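Local atomic coordinates of hemoglobin component VII (Tokunagayusurika akamusi, PDB entry 1X46), a protein that binds heme and, as a member of the globin family, probably carries or stores oxygen in a midge larva. Residues 12-26 and 69-81. Numbering follows the deposited sequence.
With HEM (protoporphyrin IX containing Fe), chain B.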
loop_
_atom_site.group_PDB
_atom_site.type_symbol
_atom_site.label_atom_id
_atom_site.label_comp_id
_atom_site.label_asym_id
_atom_site.label_seq_id
_atom_site.Cartn_x
_atom_site.Cartn_y
_atom_site.Cartn_z
ATOM N N ILE A 12 -6.436 -4.064 -13.718
ATOM C CA ILE A 12 -6.732 -4.793 -12.483
ATOM C C ILE A 12 -5.960 -6.114 -12.438
ATOM O O ILE A 12 -5.352 -6.469 -11.420
ATOM C CB ILE A 12 -8.270 -5.023 -12.339
ATOM C CG1 ILE A 12 -8.979 -3.672 -12.164
ATOM C CG2 ILE A 12 -8.576 -6.000 -11.183
ATOM C CD1 ILE A 12 -10.507 -3.729 -12.275
ATOM N N ALA A 13 -5.937 -6.841 -13.555
ATOM C CA ALA A 13 -5.187 -8.087 -13.577
ATOM C C ALA A 13 -3.698 -7.865 -13.365
ATOM O O ALA A 13 -3.036 -8.672 -12.699
ATOM C CB ALA A 13 -5.454 -8.875 -14.892
ATOM N N LEU A 14 -3.179 -6.759 -13.897
ATOM C CA LEU A 14 -1.736 -6.481 -13.769
ATOM C C LEU A 14 -1.371 -6.209 -12.315
ATOM O O LEU A 14 -0.328 -6.681 -11.834
ATOM C CB LEU A 14 -1.312 -5.293 -14.617
ATOM C CG LEU A 14 -1.233 -5.483 -16.137
ATOM C CD1 LEU A 14 -0.932 -4.141 -16.807
ATOM C CD2 LEU A 14 -0.199 -6.516 -16.513
ATOM N N VAL A 15 -2.236 -5.452 -11.630
ATOM C CA VAL A 15 -2.073 -5.245 -10.192
ATOM C C VAL A 15 -2.198 -6.559 -9.419
ATOM O O VAL A 15 -1.339 -6.871 -8.621
ATOM C CB VAL A 15 -3.076 -4.205 -9.669
ATOM C CG1 VAL A 15 -3.088 -4.151 -8.141
ATOM C CG2 VAL A 15 -2.797 -2.811 -10.300
ATOM N N LYS A 16 -3.261 -7.338 -9.650
ATOM C CA LYS A 16 -3.397 -8.595 -8.899
ATOM C C LYS A 16 -2.202 -9.546 -9.123
ATOM O O LYS A 16 -1.682 -10.129 -8.159
ATOM C CB LYS A 16 -4.694 -9.324 -9.266
ATOM C CG LYS A 16 -5.955 -8.646 -8.810
ATOM C CD LYS A 16 -7.213 -9.416 -9.222
ATOM C CE LYS A 16 -8.441 -8.699 -8.648
ATOM N NZ LYS A 16 -9.734 -9.304 -9.094
ATOM N N SER A 17 -1.749 -9.667 -10.372
ATOM C CA SER A 17 -0.672 -10.614 -10.663
ATOM C C SER A 17 0.692 -10.164 -10.157
ATOM O O SER A 17 1.454 -10.977 -9.643
ATOM C CB SER A 17 -0.610 -10.994 -12.143
ATOM O OG SER A 17 -0.503 -9.862 -12.970
ATOM N N SER A 18 0.993 -8.865 -10.274
ATOM C CA SER A 18 2.251 -8.366 -9.764
ATOM C C SER A 18 2.261 -8.337 -8.225
ATOM O O SER A 18 3.271 -8.629 -7.591
ATOM C CB SER A 18 2.597 -6.992 -10.392
ATOM O OG SER A 18 1.627 -6.008 -10.095
ATOM N N TRP A 19 1.104 -8.035 -7.633
ATOM C CA TRP A 19 0.953 -8.150 -6.190
ATOM C C TRP A 19 1.232 -9.561 -5.684
ATOM O O TRP A 19 1.884 -9.750 -4.657
ATOM C CB TRP A 19 -0.439 -7.672 -5.767
ATOM C CG TRP A 19 -0.672 -7.824 -4.290
ATOM C CD1 TRP A 19 -1.615 -8.628 -3.685
ATOM C CD2 TRP A 19 0.019 -7.144 -3.231
ATOM N NE1 TRP A 19 -1.537 -8.479 -2.319
ATOM C CE2 TRP A 19 -0.548 -7.576 -2.014
ATOM C CE3 TRP A 19 1.056 -6.201 -3.189
ATOM C CZ2 TRP A 19 -0.084 -7.116 -0.757
ATOM C CZ3 TRP A 19 1.505 -5.738 -1.946
ATOM C CH2 TRP A 19 0.940 -6.206 -0.751
ATOM N N ALA A 20 0.686 -10.539 -6.404
ATOM C CA ALA A 20 0.888 -11.933 -6.023
ATOM C C ALA A 20 2.376 -12.327 -5.984
ATOM O O ALA A 20 2.758 -13.271 -5.276
ATOM C CB ALA A 20 0.103 -12.857 -6.971
ATOM N N GLN A 21 3.207 -11.586 -6.723
ATOM C CA GLN A 21 4.647 -11.847 -6.758
ATOM C C GLN A 21 5.374 -11.315 -5.511
ATOM O O GLN A 21 6.500 -11.733 -5.231
ATOM C CB GLN A 21 5.266 -11.215 -8.011
ATOM C CG GLN A 21 4.878 -11.874 -9.323
ATOM C CD GLN A 21 5.839 -11.514 -10.443
ATOM O OE1 GLN A 21 7.037 -11.846 -10.369
ATOM N NE2 GLN A 21 5.334 -10.826 -11.463
ATOM N N ILE A 22 4.755 -10.387 -4.775
ATOM C CA ILE A 22 5.402 -9.781 -3.612
ATOM C C ILE A 22 4.624 -9.910 -2.316
ATOM O O ILE A 22 5.139 -9.548 -1.256
ATOM C CB ILE A 22 5.749 -8.290 -3.897
ATOM C CG1 ILE A 22 4.470 -7.442 -4.040
ATOM C CG2 ILE A 22 6.642 -8.184 -5.153
ATOM C CD1 ILE A 22 4.765 -5.952 -3.879
ATOM N N HIS A 23 3.403 -10.443 -2.365
ATOM C CA HIS A 23 2.599 -10.402 -1.144
ATOM C C HIS A 23 3.047 -11.300 -0.002
ATOM O O HIS A 23 2.603 -11.118 1.145
ATOM C CB HIS A 23 1.101 -10.504 -1.436
ATOM C CG HIS A 23 0.645 -11.813 -1.995
ATOM N ND1 HIS A 23 1.442 -12.933 -2.069
ATOM C CD2 HIS A 23 -0.560 -12.178 -2.496
ATOM C CE1 HIS A 23 0.752 -13.927 -2.599
ATOM N NE2 HIS A 23 -0.470 -13.501 -2.857
ATOM N N ASP A 24 3.960 -12.232 -0.293
ATOM C CA ASP A 24 4.544 -13.036 0.738
ATOM C C ASP A 24 5.909 -12.481 1.149
ATOM O O ASP A 24 6.681 -13.142 1.851
ATOM C CB ASP A 24 4.631 -14.483 0.266
ATOM C CG ASP A 24 5.607 -14.668 -0.866
ATOM O OD1 ASP A 24 5.770 -13.753 -1.711
ATOM O OD2 ASP A 24 6.264 -15.720 -0.985
ATOM N N LYS A 25 6.162 -11.220 0.794
ATOM C CA LYS A 25 7.381 -10.519 1.176
ATOM C C LYS A 25 7.042 -9.349 2.107
ATOM O O LYS A 25 7.618 -8.276 1.978
ATOM C CB LYS A 25 8.136 -10.013 -0.059
ATOM C CG LYS A 25 8.612 -11.150 -0.996
ATOM C CD LYS A 25 9.271 -10.593 -2.255
ATOM C CE LYS A 25 9.850 -11.706 -3.135
ATOM N NZ LYS A 25 8.802 -12.634 -3.683
ATOM N N GLU A 26 6.104 -9.563 3.034
ATOM C CA GLU A 26 5.573 -8.487 3.888
ATOM C C GLU A 26 6.656 -7.757 4.647
ATOM O O GLU A 26 6.698 -6.542 4.672
ATOM C CB GLU A 26 4.605 -9.094 4.920
ATOM C CG GLU A 26 3.543 -10.024 4.356
ATOM C CD GLU A 26 3.903 -11.490 4.471
ATOM O OE1 GLU A 26 5.027 -11.864 4.131
ATOM O OE2 GLU A 26 3.013 -12.275 4.896
ATOM N N VAL A 69 -0.291 -5.719 5.040
ATOM C CA VAL A 69 -0.482 -6.562 3.865
ATOM C C VAL A 69 -1.839 -7.242 3.873
ATOM O O VAL A 69 -2.447 -7.432 2.828
ATOM C CB VAL A 69 0.679 -7.577 3.734
ATOM C CG1 VAL A 69 0.300 -8.754 2.808
ATOM C CG2 VAL A 69 1.898 -6.846 3.209
ATOM N N SER A 70 -2.341 -7.541 5.064
ATOM C CA SER A 70 -3.679 -8.102 5.203
ATOM C C SER A 70 -4.716 -7.186 4.559
ATOM O O SER A 70 -5.609 -7.643 3.852
ATOM C CB SER A 70 -4.037 -8.324 6.660
ATOM O OG SER A 70 -5.281 -9.012 6.774
ATOM N N VAL A 71 -4.597 -5.890 4.817
ATOM C CA VAL A 71 -5.551 -4.923 4.261
ATOM C C VAL A 71 -5.334 -4.770 2.763
ATOM O O VAL A 71 -6.290 -4.761 1.989
ATOM C CB VAL A 71 -5.395 -3.565 4.967
ATOM C CG1 VAL A 71 -6.263 -2.485 4.280
ATOM C CG2 VAL A 71 -5.784 -3.691 6.416
ATOM N N ILE A 72 -4.089 -4.668 2.327
ATOM C CA ILE A 72 -3.857 -4.566 0.881
ATOM C C ILE A 72 -4.393 -5.786 0.145
ATOM O O ILE A 72 -5.026 -5.642 -0.894
ATOM C CB ILE A 72 -2.346 -4.320 0.557
ATOM C CG1 ILE A 72 -1.872 -3.023 1.202
ATOM C CG2 ILE A 72 -2.115 -4.249 -0.973
ATOM C CD1 ILE A 72 -0.358 -2.716 1.065
ATOM N N ASN A 73 -4.109 -6.977 0.676
ATOM C CA ASN A 73 -4.596 -8.230 0.110
ATOM C C ASN A 73 -6.104 -8.207 -0.060
ATOM O O ASN A 73 -6.617 -8.615 -1.120
ATOM C CB ASN A 73 -4.294 -9.380 1.054
ATOM C CG ASN A 73 -2.911 -9.921 0.914
ATOM O OD1 ASN A 73 -2.123 -9.505 0.062
ATOM N ND2 ASN A 73 -2.583 -10.864 1.795
ATOM N N GLU A 74 -6.821 -7.800 0.987
ATOM C CA GLU A 74 -8.269 -7.743 0.895
ATOM C C GLU A 74 -8.722 -6.737 -0.131
ATOM O O GLU A 74 -9.646 -7.009 -0.919
ATOM C CB GLU A 74 -8.937 -7.444 2.232
ATOM C CG GLU A 74 -10.446 -7.641 2.119
ATOM C CD GLU A 74 -11.236 -7.354 3.382
ATOM O OE1 GLU A 74 -10.684 -6.826 4.373
ATOM O OE2 GLU A 74 -12.453 -7.645 3.337
ATOM N N ALA A 75 -8.119 -5.555 -0.114
ATOM C CA ALA A 75 -8.549 -4.531 -1.073
ATOM C C ALA A 75 -8.338 -5.030 -2.500
ATOM O O ALA A 75 -9.203 -4.872 -3.370
ATOM C CB ALA A 75 -7.786 -3.218 -0.829
ATOM N N ILE A 76 -7.187 -5.634 -2.757
ATOM C CA ILE A 76 -6.899 -6.043 -4.109
ATOM C C ILE A 76 -7.853 -7.186 -4.504
ATOM O O ILE A 76 -8.343 -7.205 -5.637
ATOM C CB ILE A 76 -5.371 -6.333 -4.300
ATOM C CG1 ILE A 76 -4.618 -4.999 -4.249
ATOM C CG2 ILE A 76 -5.100 -7.049 -5.639
ATOM C CD1 ILE A 76 -3.058 -5.174 -4.200
ATOM N N ALA A 77 -8.189 -8.080 -3.561
ATOM C CA ALA A 77 -9.185 -9.147 -3.808
ATOM C C ALA A 77 -10.564 -8.626 -4.200
ATOM O O ALA A 77 -11.253 -9.252 -5.026
ATOM C CB ALA A 77 -9.325 -10.057 -2.587
ATOM N N LEU A 78 -10.937 -7.485 -3.622
ATOM C CA LEU A 78 -12.218 -6.824 -3.888
ATOM C C LEU A 78 -12.294 -6.044 -5.219
ATOM O O LEU A 78 -13.384 -5.597 -5.615
ATOM C CB LEU A 78 -12.610 -5.916 -2.727
ATOM C CG LEU A 78 -12.894 -6.631 -1.408
ATOM C CD1 LEU A 78 -13.006 -5.602 -0.315
ATOM C CD2 LEU A 78 -14.183 -7.473 -1.492
ATOM N N MET A 79 -11.153 -5.868 -5.883
ATOM C CA MET A 79 -11.106 -5.159 -7.170
ATOM C C MET A 79 -11.713 -5.990 -8.289
ATOM O O MET A 79 -11.620 -7.203 -8.277
ATOM C CB MET A 79 -9.670 -4.854 -7.546
ATOM C CG MET A 79 -9.083 -3.774 -6.735
ATOM S SD MET A 79 -7.283 -3.620 -6.983
ATOM C CE MET A 79 -7.140 -2.975 -8.617
ATOM N N GLY A 80 -12.303 -5.315 -9.279
ATOM C CA GLY A 80 -12.665 -5.978 -10.524
ATOM C C GLY A 80 -14.112 -6.405 -10.671
ATOM O O GLY A 80 -14.505 -6.896 -11.736
ATOM N N VAL A 81 -14.882 -6.224 -9.597
ATOM C CA VAL A 81 -16.266 -6.685 -9.496
ATOM C C VAL A 81 -17.157 -5.555 -8.980
ATOM O O VAL A 81 -16.963 -5.030 -7.882
ATOM C CB VAL A 81 -16.364 -7.895 -8.521
ATOM C CG1 VAL A 81 -17.771 -8.402 -8.431
ATOM C CG2 VAL A 81 -15.449 -9.034 -8.961
HETATM C CHA HEM B . -1.312 1.397 11.730
HETATM C CHB HEM B . -2.594 -0.187 7.331
HETATM C CHC HEM B . 0.003 3.372 5.319
HETATM C CHD HEM B . 1.309 4.961 9.690
HETATM C C1A HEM B . -1.820 0.635 10.717
HETATM C C2A HEM B . -2.579 -0.583 10.901
HETATM C C3A HEM B . -2.917 -1.002 9.686
HETATM C C4A HEM B . -2.453 -0.069 8.698
HETATM C CMA HEM B . -3.739 -2.271 9.367
HETATM C CAA HEM B . -2.824 -1.301 12.266
HETATM C CBA HEM B . -3.920 -0.696 13.168
HETATM C CGA HEM B . -5.275 -0.844 12.519
HETATM O O1A HEM B . -5.951 0.180 12.294
HETATM O O2A HEM B . -5.693 -1.998 12.217
HETATM C C1B HEM B . -1.970 0.594 6.396
HETATM C C2B HEM B . -2.025 0.450 4.960
HETATM C C3B HEM B . -1.299 1.444 4.402
HETATM C C4B HEM B . -0.791 2.251 5.495
HETATM C CMB HEM B . -2.789 -0.697 4.243
HETATM C CAB HEM B . -0.988 1.792 2.928
HETATM C CBB HEM B . -1.536 1.187 1.874
HETATM C C1C HEM B . 0.592 4.115 6.303
HETATM C C2C HEM B . 1.461 5.276 6.133
HETATM C C3C HEM B . 1.847 5.691 7.338
HETATM C C4C HEM B . 1.204 4.846 8.325
HETATM C CMC HEM B . 1.848 5.894 4.766
HETATM C CAC HEM B . 2.770 6.892 7.671
HETATM C C1D HEM B . 0.678 4.179 10.617
HETATM C C2D HEM B . 0.812 4.357 12.040
HETATM C C3D HEM B . -0.002 3.265 12.665
HETATM C C4D HEM B . -0.516 2.503 11.552
HETATM C CMD HEM B . 1.628 5.455 12.753
HETATM C CAD HEM B . -0.183 3.017 14.184
HETATM C CBD HEM B . 0.997 2.233 14.748
HETATM C CGD HEM B . 0.872 2.107 16.254
HETATM O O1D HEM B . -0.251 2.238 16.793
HETATM O O2D HEM B . 1.913 1.899 16.920
HETATM N NA HEM B . -1.772 0.926 9.372
HETATM N NB HEM B . -1.176 1.706 6.695
HETATM N NC HEM B . 0.441 3.884 7.658
HETATM N ND HEM B . -0.143 3.078 10.343
HETATM FE FE HEM B . -0.669 2.401 8.516
HETATM O O HOH W 1 0.239 -12.252 2.065
HETATM O O HOH W 2 1.077 1.272 8.451
#
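W19 reaches from helix 9-20 onto helix 59-78 as a knob among V69, I72, N73 and I76; in the globin fold these are the A and E helices, and segments 12-20 and 69-78 run roughly antiparallel, their axes approaching to 10.2 Å. A chi1 of 178° swings CG away from the backbone N of W19 and lays the indole against its four neighbours. Two methyls lie over one face: I76 CD1 sits 3.7 Å from the centroid of the five-membered ring of W19, and I72 CG2 covers the six-membered ring, likewise by CH-pi contact. H23 CB backs the opposite face. At the edge, W19 NE1 donates to N73 OD1 (2.7 Å), close to both the indole plane and the carbonyl plane, although the N-H is bent (141°) and the amide stands steeply to the ring. A leucine at W19 would probably leave N73 OD1 without its donor and open a gap beneath I72 and I76. I72 CG1 also lies 3.9 Å from the heme methyl CMB, so the tryptophan packs behind a pocket residue. Toward the other end, I12 CD1 rests on G80 CA (3.6 Å). One turn on from I12, K16 runs extended past I76 CG2, and its NZ hydrogen-bonds M79 O at 2.9 Å from above the carbonyl plane.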